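Local atomic coordinates of outer membrane protein Omp121 (Bacteroides thetaiotaomicron, PDB entry 5FQ8), a protein that probably imports nutrients across the outer membrane as the TonB-dependent, SusC-type barrel component of a SusCD complex. Residues G123-G127 / L376-E380; T76-P80 / N970-R975; D471-L477 / Q529-K535; A148-G154 / V542-N546. All coordinates share one frame. Numbering follows the deposited sequence.

Interaction 1: G123-G127 / L376-E380; sequences GYDFG and LNEYE
Two extended segments run side by side without sharing a sheet. The weakly bonded strand 125-127 of the plug and barrel strand 376-380 point almost the same way, with axes at 14° and 8.9 Å apart at closest approach. CA of Tyr124 lies 8.4 Å from CA of Asn377, and CA of Phe126 lies 7.1 Å from CA of Tyr379. That spacing is too wide for backbone pairing, so side chains fill the gap. Phe126, in the m rotamer (chi1 -83°), turns its ring to the barrel, as does Tyr124, a p rotamer. Tyr379, a t rotamer, lays its CB over one face of the Phe126 ring, 3.4 Å from the centroid, in a CH-pi contact. These two rings are tilted by 22° and slid apart, centroids at 5.0 Å, so they barely overlap. Asn377, also t, reaches between the plug aromatics: its OD1 lies over a face of Tyr124 and meets the edge of Phe126, 3.2 Å from CZ. Asp125 points away, and its OD1 accepts from Gly127 N (3.3 Å) in an Asx turn. At phi 126° and psi 165°, a CB on Gly127 would strike the preceding carbonyl. In this plug-in-barrel fold of TonB-dependent receptors, the contact has no hydrogen bond between its segments and rests on aromatic rings and the amide packed between them; Tyr124 OH bonds Lys415 of strand 398-417, and Asn377 ND2 bonds Thr323 weakly.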
loop_
_atom_site.group_PDB
_atom_site.type_symbol
_atom_site.label_atom_id
_atom_site.label_comp_id
_atom_site.label_asym_id
_atom_site.label_seq_id
_atom_site.Cartn_x
_atom_site.Cartn_y
_atom_site.Cartn_z
ATOM N N GLY B 123 -10.153 -15.323 8.379
ATOM C CA GLY B 123 -9.869 -15.637 9.767
ATOM C C GLY B 123 -8.512 -16.281 9.918
ATOM O O GLY B 123 -8.146 -17.187 9.162
ATOM N N TYR B 124 -7.756 -15.812 10.900
ATOM C CA TYR B 124 -6.439 -16.351 11.185
ATOM C C TYR B 124 -6.047 -15.898 12.578
ATOM O O TYR B 124 -6.594 -14.937 13.110
ATOM C CB TYR B 124 -5.425 -15.921 10.131
ATOM C CG TYR B 124 -5.190 -14.432 9.988
ATOM C CD1 TYR B 124 -4.497 -13.726 10.961
ATOM C CD2 TYR B 124 -5.628 -13.742 8.869
ATOM C CE1 TYR B 124 -4.267 -12.392 10.848
ATOM C CE2 TYR B 124 -5.387 -12.386 8.736
ATOM C CZ TYR B 124 -4.705 -11.721 9.737
ATOM O OH TYR B 124 -4.446 -10.381 9.648
ATOM N N ASP B 125 -5.111 -16.615 13.177
ATOM C CA ASP B 125 -4.678 -16.313 14.536
ATOM C C ASP B 125 -3.203 -16.646 14.638
ATOM O O ASP B 125 -2.793 -17.745 14.270
ATOM C CB ASP B 125 -5.494 -17.099 15.563
ATOM C CG ASP B 125 -5.346 -16.551 16.954
ATOM O OD1 ASP B 125 -4.203 -16.475 17.444
ATOM O OD2 ASP B 125 -6.371 -16.172 17.545
ATOM N N PHE B 126 -2.408 -15.702 15.115
ATOM C CA PHE B 126 -0.964 -15.813 15.002
ATOM C C PHE B 126 -0.259 -15.908 16.347
ATOM O O PHE B 126 0.969 -16.015 16.372
ATOM C CB PHE B 126 -0.402 -14.629 14.204
ATOM C CG PHE B 126 -0.478 -14.792 12.715
ATOM C CD1 PHE B 126 -0.372 -16.025 12.134
ATOM C CD2 PHE B 126 -0.667 -13.693 11.898
ATOM C CE1 PHE B 126 -0.432 -16.170 10.754
ATOM C CE2 PHE B 126 -0.735 -13.818 10.533
ATOM C CZ PHE B 126 -0.609 -15.072 9.951
ATOM N N GLY B 127 -0.980 -15.854 17.456
ATOM C CA GLY B 127 -0.398 -16.116 18.753
ATOM C C GLY B 127 -0.643 -14.985 19.728
ATOM O O GLY B 127 -1.047 -13.891 19.363
ATOM N N LEU B 376 -1.291 -17.012 0.480
ATOM C CA LEU B 376 -0.229 -16.666 1.407
ATOM C C LEU B 376 -0.803 -15.912 2.585
ATOM O O LEU B 376 -1.613 -15.002 2.406
ATOM C CB LEU B 376 0.835 -15.824 0.726
ATOM C CG LEU B 376 1.971 -15.377 1.626
ATOM C CD1 LEU B 376 3.051 -16.386 1.494
ATOM C CD2 LEU B 376 2.461 -14.024 1.218
ATOM N N ASN B 377 -0.390 -16.296 3.782
ATOM C CA ASN B 377 -0.738 -15.571 4.997
ATOM C C ASN B 377 0.322 -15.895 6.049
ATOM O O ASN B 377 0.128 -16.713 6.943
ATOM C CB ASN B 377 -2.136 -15.918 5.492
ATOM C CG ASN B 377 -2.534 -15.104 6.674
ATOM O OD1 ASN B 377 -1.826 -14.190 7.078
ATOM N ND2 ASN B 377 -3.671 -15.421 7.242
ATOM N N GLU B 378 1.446 -15.203 5.963
ATOM C CA GLU B 378 2.611 -15.491 6.781
ATOM C C GLU B 378 2.782 -14.417 7.842
ATOM O O GLU B 378 2.319 -13.293 7.684
ATOM C CB GLU B 378 3.852 -15.577 5.899
ATOM C CG GLU B 378 5.092 -16.090 6.583
ATOM C CD GLU B 378 6.275 -16.119 5.666
ATOM O OE1 GLU B 378 6.235 -16.866 4.672
ATOM O OE2 GLU B 378 7.238 -15.382 5.938
ATOM N N TYR B 379 3.408 -14.785 8.947
ATOM C CA TYR B 379 3.735 -13.840 10.005
ATOM C C TYR B 379 5.103 -14.200 10.546
ATOM O O TYR B 379 5.378 -15.370 10.801
ATOM C CB TYR B 379 2.691 -13.870 11.110
ATOM C CG TYR B 379 2.868 -12.898 12.252
ATOM C CD1 TYR B 379 2.356 -11.620 12.187
ATOM C CD2 TYR B 379 3.486 -13.285 13.423
ATOM C CE1 TYR B 379 2.484 -10.747 13.244
ATOM C CE2 TYR B 379 3.620 -12.420 14.480
ATOM C CZ TYR B 379 3.119 -11.150 14.385
ATOM O OH TYR B 379 3.254 -10.284 15.436
ATOM N N GLU B 380 5.961 -13.204 10.679
ATOM C CA GLU B 380 7.262 -13.351 11.308
ATOM C C GLU B 380 7.387 -12.293 12.385
ATOM O O GLU B 380 7.004 -11.144 12.176
ATOM C CB GLU B 380 8.394 -13.223 10.299
ATOM C CG GLU B 380 9.751 -13.357 10.946
ATOM C CD GLU B 380 10.912 -13.219 10.006
ATOM O OE1 GLU B 380 11.076 -14.065 9.115
ATOM O OE2 GLU B 380 11.675 -12.260 10.179
#

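Interaction 2: T76-P80 / N970-R975; sequences TSSDP and NPSSRR
The plug loop 76-80, without regular structure, meets the start of the last barrel strand, 973-983, most closely at Ser78 and Ser972, whose CA atoms are 4.7 Å apart. Ser77 is fully extended (phi -166°, psi -179°) and Ser78 turns (-85°, 4°), bringing Ser78 OG toward the wall. Two direct hydrogen bonds join the segments. Ser78, with chi1 at -87° (m), has a side chain short enough for OG to accept from the backbone Ser973 N, at 2.5 Å, shorter than usual. Asp79, also m, turns its carboxylate to Asn970, whose ND2 donates to Asp79 OD1 over a very short 2.4 Å and also gives a weak bond to Ala322 O. Asp79 OD2 accepts from Ser77 OG (2.4 Å, very short; Ser77 chi1 p). A water 2.7 Å from Asp79 OD2 donates to it and accepts from Asn970 N at 3.1 Å. Within the barrel segment Arg975 NH1 donates weakly to Ser973 OG (2.9 Å), while Ser972 OG is bonded to Asp950. The Asp79 side chain lies about 5 Å from that of the calcium ligand Asp288. Short polar side chains and a bridging water tying a plug loop to the wall are in keeping with the plug-in-barrel fold of TonB-dependent receptors.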
loop_
_atom_site.group_PDB
_atom_site.type_symbol
_atom_site.label_atom_id
_atom_site.label_comp_id
_atom_site.label_asym_id
_atom_site.label_seq_id
_atom_site.Cartn_x
_atom_site.Cartn_y
_atom_site.Cartn_z
ATOM N N THR B 76 -7.578 -21.177 20.832
ATOM C CA THR B 76 -8.450 -20.657 19.790
ATOM C C THR B 76 -8.722 -21.699 18.725
ATOM O O THR B 76 -9.836 -21.777 18.211
ATOM C CB THR B 76 -7.854 -19.402 19.157
ATOM O OG1 THR B 76 -6.656 -19.723 18.430
ATOM C CG2 THR B 76 -7.554 -18.367 20.221
ATOM N N SER B 77 -7.741 -22.506 18.387
ATOM C CA SER B 77 -7.946 -23.572 17.426
ATOM C C SER B 77 -6.761 -24.516 17.511
ATOM O O SER B 77 -5.836 -24.316 18.297
ATOM C CB SER B 77 -8.123 -23.031 16.011
ATOM O OG SER B 77 -6.900 -22.548 15.472
ATOM N N SER B 78 -6.792 -25.541 16.677
ATOM C CA SER B 78 -5.700 -26.483 16.572
ATOM C C SER B 78 -4.617 -26.010 15.622
ATOM O O SER B 78 -3.661 -26.746 15.375
ATOM C CB SER B 78 -6.227 -27.844 16.123
ATOM O OG SER B 78 -6.649 -28.627 17.237
ATOM N N ASP B 79 -4.732 -24.829 15.099
ATOM C CA ASP B 79 -3.765 -24.373 14.129
ATOM C C ASP B 79 -2.485 -23.998 14.852
ATOM O O ASP B 79 -2.538 -23.318 15.874
ATOM C CB ASP B 79 -4.306 -23.180 13.352
ATOM C CG ASP B 79 -5.578 -23.492 12.638
ATOM O OD1 ASP B 79 -5.498 -24.030 11.517
ATOM O OD2 ASP B 79 -6.647 -23.205 13.204
ATOM N N PRO B 80 -1.330 -24.395 14.342
ATOM C CA PRO B 80 -0.084 -24.140 15.053
ATOM C C PRO B 80 0.158 -22.659 15.245
ATOM O O PRO B 80 -0.166 -21.839 14.388
ATOM C CB PRO B 80 0.964 -24.775 14.140
ATOM C CG PRO B 80 0.248 -25.854 13.463
ATOM C CD PRO B 80 -1.116 -25.285 13.194
ATOM N N ASN B 970 -10.679 -24.182 11.528
ATOM C CA ASN B 970 -10.186 -25.465 11.079
ATOM C C ASN B 970 -10.472 -26.543 12.123
ATOM O O ASN B 970 -10.547 -26.254 13.315
ATOM C CB ASN B 970 -8.694 -25.381 10.814
ATOM C CG ASN B 970 -8.357 -24.423 9.721
ATOM O OD1 ASN B 970 -9.031 -24.351 8.707
ATOM N ND2 ASN B 970 -7.296 -23.671 9.920
ATOM N N PRO B 971 -10.640 -27.789 11.699
ATOM C CA PRO B 971 -10.918 -28.865 12.653
ATOM C C PRO B 971 -9.859 -28.945 13.739
ATOM O O PRO B 971 -8.680 -28.708 13.490
ATOM C CB PRO B 971 -10.899 -30.116 11.775
ATOM C CG PRO B 971 -11.162 -29.649 10.427
ATOM C CD PRO B 971 -10.598 -28.280 10.319
ATOM N N SER B 972 -10.291 -29.278 14.949
ATOM C CA SER B 972 -9.341 -29.475 16.029
ATOM C C SER B 972 -8.620 -30.796 15.848
ATOM O O SER B 972 -9.063 -31.685 15.122
ATOM C CB SER B 972 -10.025 -29.428 17.386
ATOM O OG SER B 972 -10.679 -30.643 17.681
ATOM N N SER B 973 -7.477 -30.912 16.489
ATOM C CA SER B 973 -6.634 -32.068 16.257
ATOM C C SER B 973 -6.415 -32.845 17.539
ATOM O O SER B 973 -6.652 -32.365 18.647
ATOM C CB SER B 973 -5.281 -31.668 15.666
ATOM O OG SER B 973 -4.528 -30.924 16.598
ATOM N N ARG B 974 -5.955 -34.068 17.340
ATOM C CA ARG B 974 -5.532 -34.984 18.391
ATOM C C ARG B 974 -4.011 -35.046 18.367
ATOM O O ARG B 974 -3.426 -35.310 17.318
ATOM C CB ARG B 974 -6.127 -36.361 18.117
ATOM C CG ARG B 974 -6.498 -37.142 19.271
ATOM C CD ARG B 974 -6.540 -38.580 18.854
ATOM N NE ARG B 974 -7.536 -38.848 17.824
ATOM C CZ ARG B 974 -8.809 -39.120 18.081
ATOM N NH1 ARG B 974 -9.233 -39.135 19.327
ATOM N NH2 ARG B 974 -9.650 -39.364 17.097
ATOM N N ARG B 975 -3.365 -34.791 19.494
ATOM C CA ARG B 975 -1.908 -34.716 19.513
ATOM C C ARG B 975 -1.291 -35.769 20.427
ATOM O O ARG B 975 -1.811 -36.046 21.508
ATOM C CB ARG B 975 -1.465 -33.321 19.922
ATOM C CG ARG B 975 -1.912 -32.273 18.948
ATOM C CD ARG B 975 -1.670 -30.884 19.466
ATOM N NE ARG B 975 -2.510 -30.538 20.607
ATOM C CZ ARG B 975 -3.758 -30.093 20.511
ATOM N NH1 ARG B 975 -4.325 -29.955 19.327
ATOM N NH2 ARG B 975 -4.444 -29.789 21.603
HETATM O O HOH W 1 -9.051 -21.939 12.856
#

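Interaction 3: D471-L477 / Q529-K535; sequences DFNINAL and QFEGSWK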
loop_
_atom_site.group_PDB
_atom_site.type_symbol
_atom_site.label_atom_id
_atom_site.label_comp_id
_atom_site.label_asym_id
_atom_site.label_seq_id
_atom_site.Cartn_x
_atom_site.Cartn_y
_atom_site.Cartn_z
ATOM N N ASP B 471 6.679 -11.890 69.274
ATOM C CA ASP B 471 5.826 -12.856 68.570
ATOM C C ASP B 471 5.141 -12.239 67.363
ATOM O O ASP B 471 4.820 -12.949 66.409
ATOM C CB ASP B 471 4.752 -13.481 69.469
ATOM C CG ASP B 471 5.317 -14.065 70.718
ATOM O OD1 ASP B 471 6.164 -14.979 70.602
ATOM O OD2 ASP B 471 4.903 -13.629 71.812
ATOM N N PHE B 472 4.885 -10.942 67.396
ATOM C CA PHE B 472 4.341 -10.293 66.218
ATOM C C PHE B 472 5.367 -10.286 65.091
ATOM O O PHE B 472 6.530 -10.652 65.260
ATOM C CB PHE B 472 3.922 -8.865 66.533
ATOM C CG PHE B 472 2.688 -8.771 67.354
ATOM C CD1 PHE B 472 1.458 -8.998 66.788
ATOM C CD2 PHE B 472 2.757 -8.441 68.687
ATOM C CE1 PHE B 472 0.315 -8.892 67.532
ATOM C CE2 PHE B 472 1.617 -8.343 69.444
ATOM C CZ PHE B 472 0.391 -8.577 68.865
ATOM N N ASN B 473 4.917 -9.871 63.918
ATOM C CA ASN B 473 5.825 -9.643 62.810
ATOM C C ASN B 473 5.228 -8.560 61.940
ATOM O O ASN B 473 4.023 -8.562 61.684
ATOM C CB ASN B 473 6.072 -10.914 61.995
ATOM C CG ASN B 473 7.424 -10.915 61.331
ATOM O OD1 ASN B 473 7.992 -9.859 61.071
ATOM N ND2 ASN B 473 7.953 -12.101 61.059
ATOM N N ILE B 474 6.073 -7.634 61.511
ATOM C CA ILE B 474 5.664 -6.486 60.713
ATOM C C ILE B 474 6.399 -6.551 59.388
ATOM O O ILE B 474 7.616 -6.753 59.365
ATOM C CB ILE B 474 5.973 -5.167 61.440
ATOM C CG1 ILE B 474 5.471 -5.235 62.870
ATOM C CG2 ILE B 474 5.331 -4.007 60.743
ATOM C CD1 ILE B 474 5.782 -4.009 63.651
ATOM N N ASN B 475 5.668 -6.396 58.290
ATOM C CA ASN B 475 6.286 -6.280 56.973
ATOM C C ASN B 475 5.588 -5.168 56.206
ATOM O O ASN B 475 4.438 -5.326 55.791
ATOM C CB ASN B 475 6.226 -7.594 56.202
ATOM C CG ASN B 475 7.068 -7.560 54.941
ATOM O OD1 ASN B 475 6.997 -6.618 54.158
ATOM N ND2 ASN B 475 7.882 -8.585 54.747
ATOM N N ALA B 476 6.286 -4.054 56.012
ATOM C CA ALA B 476 5.782 -2.919 55.256
ATOM C C ALA B 476 6.479 -2.846 53.905
ATOM O O ALA B 476 7.619 -3.281 53.753
ATOM C CB ALA B 476 5.988 -1.611 56.019
ATOM N N LEU B 477 5.767 -2.311 52.917
ATOM C CA LEU B 477 6.307 -2.119 51.576
ATOM C C LEU B 477 5.728 -0.830 51.024
ATOM O O LEU B 477 4.506 -0.689 50.950
ATOM C CB LEU B 477 5.964 -3.296 50.658
ATOM C CG LEU B 477 6.873 -3.642 49.474
ATOM C CD1 LEU B 477 6.273 -4.764 48.663
ATOM C CD2 LEU B 477 7.122 -2.463 48.577
ATOM N N GLN B 529 1.757 -1.691 51.149
ATOM C CA GLN B 529 1.227 -3.008 51.503
ATOM C C GLN B 529 1.728 -3.388 52.888
ATOM O O GLN B 529 2.911 -3.682 53.060
ATOM C CB GLN B 529 1.639 -4.045 50.463
ATOM C CG GLN B 529 1.101 -5.409 50.706
ATOM C CD GLN B 529 1.225 -6.276 49.485
ATOM O OE1 GLN B 529 1.171 -5.784 48.369
ATOM N NE2 GLN B 529 1.410 -7.572 49.687
ATOM N N PHE B 530 0.833 -3.394 53.867
ATOM C CA PHE B 530 1.189 -3.662 55.256
ATOM C C PHE B 530 0.824 -5.088 55.641
ATOM O O PHE B 530 -0.349 -5.463 55.589
ATOM C CB PHE B 530 0.482 -2.683 56.186
ATOM C CG PHE B 530 0.876 -2.827 57.622
ATOM C CD1 PHE B 530 2.146 -2.484 58.040
ATOM C CD2 PHE B 530 -0.033 -3.281 58.562
ATOM C CE1 PHE B 530 2.510 -2.597 59.367
ATOM C CE2 PHE B 530 0.322 -3.393 59.890
ATOM C CZ PHE B 530 1.600 -3.051 60.294
ATOM N N GLU B 531 1.818 -5.862 56.063
ATOM C CA GLU B 531 1.637 -7.249 56.480
ATOM C C GLU B 531 1.800 -7.354 57.990
ATOM O O GLU B 531 2.892 -7.109 58.514
ATOM C CB GLU B 531 2.647 -8.160 55.781
ATOM C CG GLU B 531 2.659 -9.591 56.275
ATOM C CD GLU B 531 2.190 -10.558 55.217
ATOM O OE1 GLU B 531 2.069 -10.138 54.048
ATOM O OE2 GLU B 531 1.939 -11.732 55.553
ATOM N N GLY B 532 0.727 -7.726 58.677
ATOM C CA GLY B 532 0.755 -7.994 60.114
ATOM C C GLY B 532 0.645 -9.486 60.384
ATOM O O GLY B 532 -0.114 -10.192 59.717
ATOM N N SER B 533 1.393 -9.959 61.376
ATOM C CA SER B 533 1.524 -11.385 61.640
ATOM C C SER B 533 1.642 -11.653 63.136
ATOM O O SER B 533 2.423 -10.994 63.824
ATOM C CB SER B 533 2.742 -11.934 60.901
ATOM O OG SER B 533 3.067 -13.236 61.335
ATOM N N TRP B 534 0.867 -12.616 63.639
ATOM C CA TRP B 534 0.920 -13.041 65.040
ATOM C C TRP B 534 1.146 -14.548 65.114
ATOM O O TRP B 534 0.214 -15.327 64.902
ATOM C CB TRP B 534 -0.354 -12.657 65.786
ATOM C CG TRP B 534 -0.268 -12.798 67.298
ATOM C CD1 TRP B 534 0.132 -11.847 68.182
ATOM C CD2 TRP B 534 -0.592 -13.958 68.084
ATOM N NE1 TRP B 534 0.079 -12.332 69.465
ATOM C CE2 TRP B 534 -0.360 -13.627 69.433
ATOM C CE3 TRP B 534 -1.055 -15.238 67.778
ATOM C CZ2 TRP B 534 -0.574 -14.528 70.470
ATOM C CZ3 TRP B 534 -1.264 -16.132 68.813
ATOM C CH2 TRP B 534 -1.025 -15.771 70.141
ATOM N N LYS B 535 2.380 -14.949 65.426
ATOM C CA LYS B 535 2.696 -16.330 65.799
ATOM C C LYS B 535 2.291 -17.320 64.717
ATOM O O LYS B 535 1.816 -18.416 65.012
ATOM C CB LYS B 535 2.039 -16.722 67.127
ATOM C CG LYS B 535 2.629 -16.040 68.352
ATOM C CD LYS B 535 2.177 -16.701 69.647
ATOM C CE LYS B 535 2.519 -15.844 70.860
ATOM N NZ LYS B 535 1.705 -16.214 72.055
#
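Ile474 packs its CG2 against the ring of Phe530, 3.4 Å from CE1, on the outer face of the antiparallel transmembrane beta barrel. The contact lies near the turns where strand 472-495 begins and strand 513-534 ends; the axes of 472-477 and 529-534 come within 4.6 Å, antiparallel at 168°. Phe472 and Trp534 share this outer face as a T-shaped pair, the edge of Trp534 toward the face of Phe472, though the rings are modelled too close for their exact spacing to carry weight. Apolar and aromatic groups on this surface are consistent with contact to lipid. Asn473, Asn475, Glu531 and Ser533 occupy the other face, toward the lumen, where polar groups are tolerated; there Asn475 OD1 bonds to Asn464 of the next strand, and Glu531 touches Ala39. Gly532 pairs with Ile474 at a non-hydrogen-bonded position, with no side chain to add to the outer face. Beyond the strands, Asp471 OD2 and Lys535 NZ, at 4.1 Å, fall short of a salt bridge, and the weak bond from Lys535 N to Asp471 O spans 3.3 Å. The soundest backbone bonding lies at Asn475 and Glu531: Glu531 N donates to Asn475 O at 2.7 Å, and Asn475 N to Glu531 O at 2.9 Å.

Interaction 4: A148-G154 / V542-N546; sequences AATALYG and VTARN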
loop_
_atom_site.group_PDB
_atom_site.type_symbol
_atom_site.label_atom_id
_atom_site.label_comp_id
_atom_site.label_asym_id
_atom_site.label_seq_id
_atom_site.Cartn_x
_atom_site.Cartn_y
_atom_site.Cartn_z
ATOM N N ALA B 148 -8.791 -8.248 45.175
ATOM C CA ALA B 148 -8.986 -7.378 46.320
ATOM C C ALA B 148 -7.698 -6.858 46.930
ATOM O O ALA B 148 -7.749 -5.939 47.748
ATOM C CB ALA B 148 -9.770 -8.102 47.415
ATOM N N ALA B 149 -6.557 -7.406 46.568
ATOM C CA ALA B 149 -5.296 -6.902 47.053
ATOM C C ALA B 149 -4.338 -6.875 45.867
ATOM O O ALA B 149 -3.449 -7.704 45.747
ATOM C CB ALA B 149 -4.752 -7.750 48.195
ATOM N N THR B 150 -4.535 -5.908 44.975
ATOM C CA THR B 150 -3.767 -5.818 43.744
ATOM C C THR B 150 -2.848 -4.613 43.719
ATOM O O THR B 150 -2.444 -4.177 42.642
ATOM C CB THR B 150 -4.702 -5.769 42.542
ATOM O OG1 THR B 150 -5.686 -4.758 42.760
ATOM C CG2 THR B 150 -5.388 -7.091 42.362
ATOM N N ALA B 151 -2.506 -4.065 44.883
ATOM C CA ALA B 151 -1.663 -2.876 44.927
ATOM C C ALA B 151 -0.293 -3.107 44.316
ATOM O O ALA B 151 0.375 -2.145 43.926
ATOM C CB ALA B 151 -1.500 -2.402 46.363
ATOM N N LEU B 152 0.146 -4.354 44.223
ATOM C CA LEU B 152 1.512 -4.588 43.798
ATOM C C LEU B 152 1.659 -4.520 42.289
ATOM O O LEU B 152 2.703 -4.097 41.796
ATOM C CB LEU B 152 1.987 -5.938 44.317
ATOM C CG LEU B 152 3.420 -5.984 44.823
ATOM C CD1 LEU B 152 3.623 -4.910 45.848
ATOM C CD2 LEU B 152 3.670 -7.318 45.439
ATOM N N TYR B 153 0.641 -4.917 41.540
ATOM C CA TYR B 153 0.775 -4.971 40.099
ATOM C C TYR B 153 -0.137 -4.006 39.367
ATOM O O TYR B 153 0.049 -3.807 38.163
ATOM C CB TYR B 153 0.507 -6.387 39.589
ATOM C CG TYR B 153 1.197 -7.447 40.391
ATOM C CD1 TYR B 153 2.559 -7.675 40.258
ATOM C CD2 TYR B 153 0.480 -8.232 41.285
ATOM C CE1 TYR B 153 3.188 -8.654 40.995
ATOM C CE2 TYR B 153 1.096 -9.214 42.026
ATOM C CZ TYR B 153 2.449 -9.423 41.877
ATOM O OH TYR B 153 3.066 -10.405 42.617
ATOM N N GLY B 154 -1.102 -3.412 40.043
ATOM C CA GLY B 154 -1.872 -2.342 39.448
ATOM C C GLY B 154 -3.168 -2.803 38.817
ATOM O O GLY B 154 -3.664 -3.906 39.059
ATOM N N VAL B 542 -2.901 -5.173 54.511
ATOM C CA VAL B 542 -3.625 -3.977 54.093
ATOM C C VAL B 542 -2.910 -3.368 52.896
ATOM O O VAL B 542 -1.737 -2.992 53.001
ATOM C CB VAL B 542 -3.731 -2.960 55.236
ATOM C CG1 VAL B 542 -4.172 -1.624 54.704
ATOM C CG2 VAL B 542 -4.707 -3.456 56.245
ATOM N N THR B 543 -3.611 -3.258 51.768
ATOM C CA THR B 543 -3.042 -2.737 50.534
ATOM C C THR B 543 -3.711 -1.431 50.142
ATOM O O THR B 543 -4.906 -1.242 50.351
ATOM C CB THR B 543 -3.200 -3.714 49.385
ATOM O OG1 THR B 543 -4.581 -4.029 49.225
ATOM C CG2 THR B 543 -2.425 -4.970 49.638
ATOM N N ALA B 544 -2.928 -0.541 49.540
ATOM C CA ALA B 544 -3.421 0.750 49.078
ATOM C C ALA B 544 -2.585 1.211 47.898
ATOM O O ALA B 544 -1.358 1.095 47.922
ATOM C CB ALA B 544 -3.371 1.801 50.185
ATOM N N ARG B 545 -3.250 1.733 46.873
ATOM C CA ARG B 545 -2.553 2.210 45.692
ATOM C C ARG B 545 -3.328 3.352 45.069
ATOM O O ARG B 545 -4.546 3.273 44.923
ATOM C CB ARG B 545 -2.357 1.105 44.657
ATOM C CG ARG B 545 -1.714 1.606 43.390
ATOM C CD ARG B 545 -1.157 0.495 42.529
ATOM N NE ARG B 545 -0.585 1.053 41.313
ATOM C CZ ARG B 545 0.260 0.417 40.518
ATOM N NH1 ARG B 545 0.637 -0.807 40.803
ATOM N NH2 ARG B 545 0.728 1.016 39.442
ATOM N N ASN B 546 -2.618 4.406 44.698
ATOM C CA ASN B 546 -3.195 5.484 43.912
ATOM C C ASN B 546 -2.466 5.566 42.584
ATOM O O ASN B 546 -1.234 5.533 42.545
ATOM C CB ASN B 546 -3.132 6.822 44.639
ATOM C CG ASN B 546 -4.072 7.846 44.035
ATOM O OD1 ASN B 546 -5.218 7.983 44.467
ATOM N ND2 ASN B 546 -3.601 8.550 43.010
#
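Van der Waals contact centres on Ala151, whose CB points at the barrel strand and lies 3.7 Å from Thr543 CB, the apolar part, and 3.8 Å from Ala544 O. A methyl group suits so close a backbone approach, the CA atoms of Ala151 and Arg545 being only 5.2 Å apart. Ala149 adds its CA, 3.7 Å from Thr543 OG1. The polar contact belongs to Arg545, stretched out with chi1 to chi3 all t: NH1 gives a weak hydrogen bond to Ala151 O at 3.4 Å, while its stronger partners are in the barrel, Asp547 by a salt bridge at NE and Asn481 at NH2. Packing completes the set: Gly154 CA lies over one face of the guanidinium, where a CB would be tight and, at phi 95° and psi -163°, also jammed against the preceding carbonyl O. Within 148-154 the chain makes a single turn, Gly154 N bonding Thr150 O at 3.0 Å. A plug loop resting on the inner wall in this way is characteristic of TonB-dependent receptors, whose globular plug fills the barrel.

Overall arrangement
All four contacts reach the large barrel sheet, but only interaction 3 lies wholly within it, as hydrogen-bonded neighbouring strands on the surface, about 41 Å from the centre of the chain. The other three join plug to wall. Interactions 1 and 2 are buried, their centres 15 Å apart, and touch where Asp125 packs on Thr76; the first relies on aromatic surfaces, the second on short polar bonds and a water. Interaction 4, partly buried, lies far from both and combines small apolar groups with one arginine. It adjoins interaction 3: Phe530 N and Val542 O probably hydrogen-bond across adjacent strands, and Leu152 of the plug packs on Leu477 and Gln529.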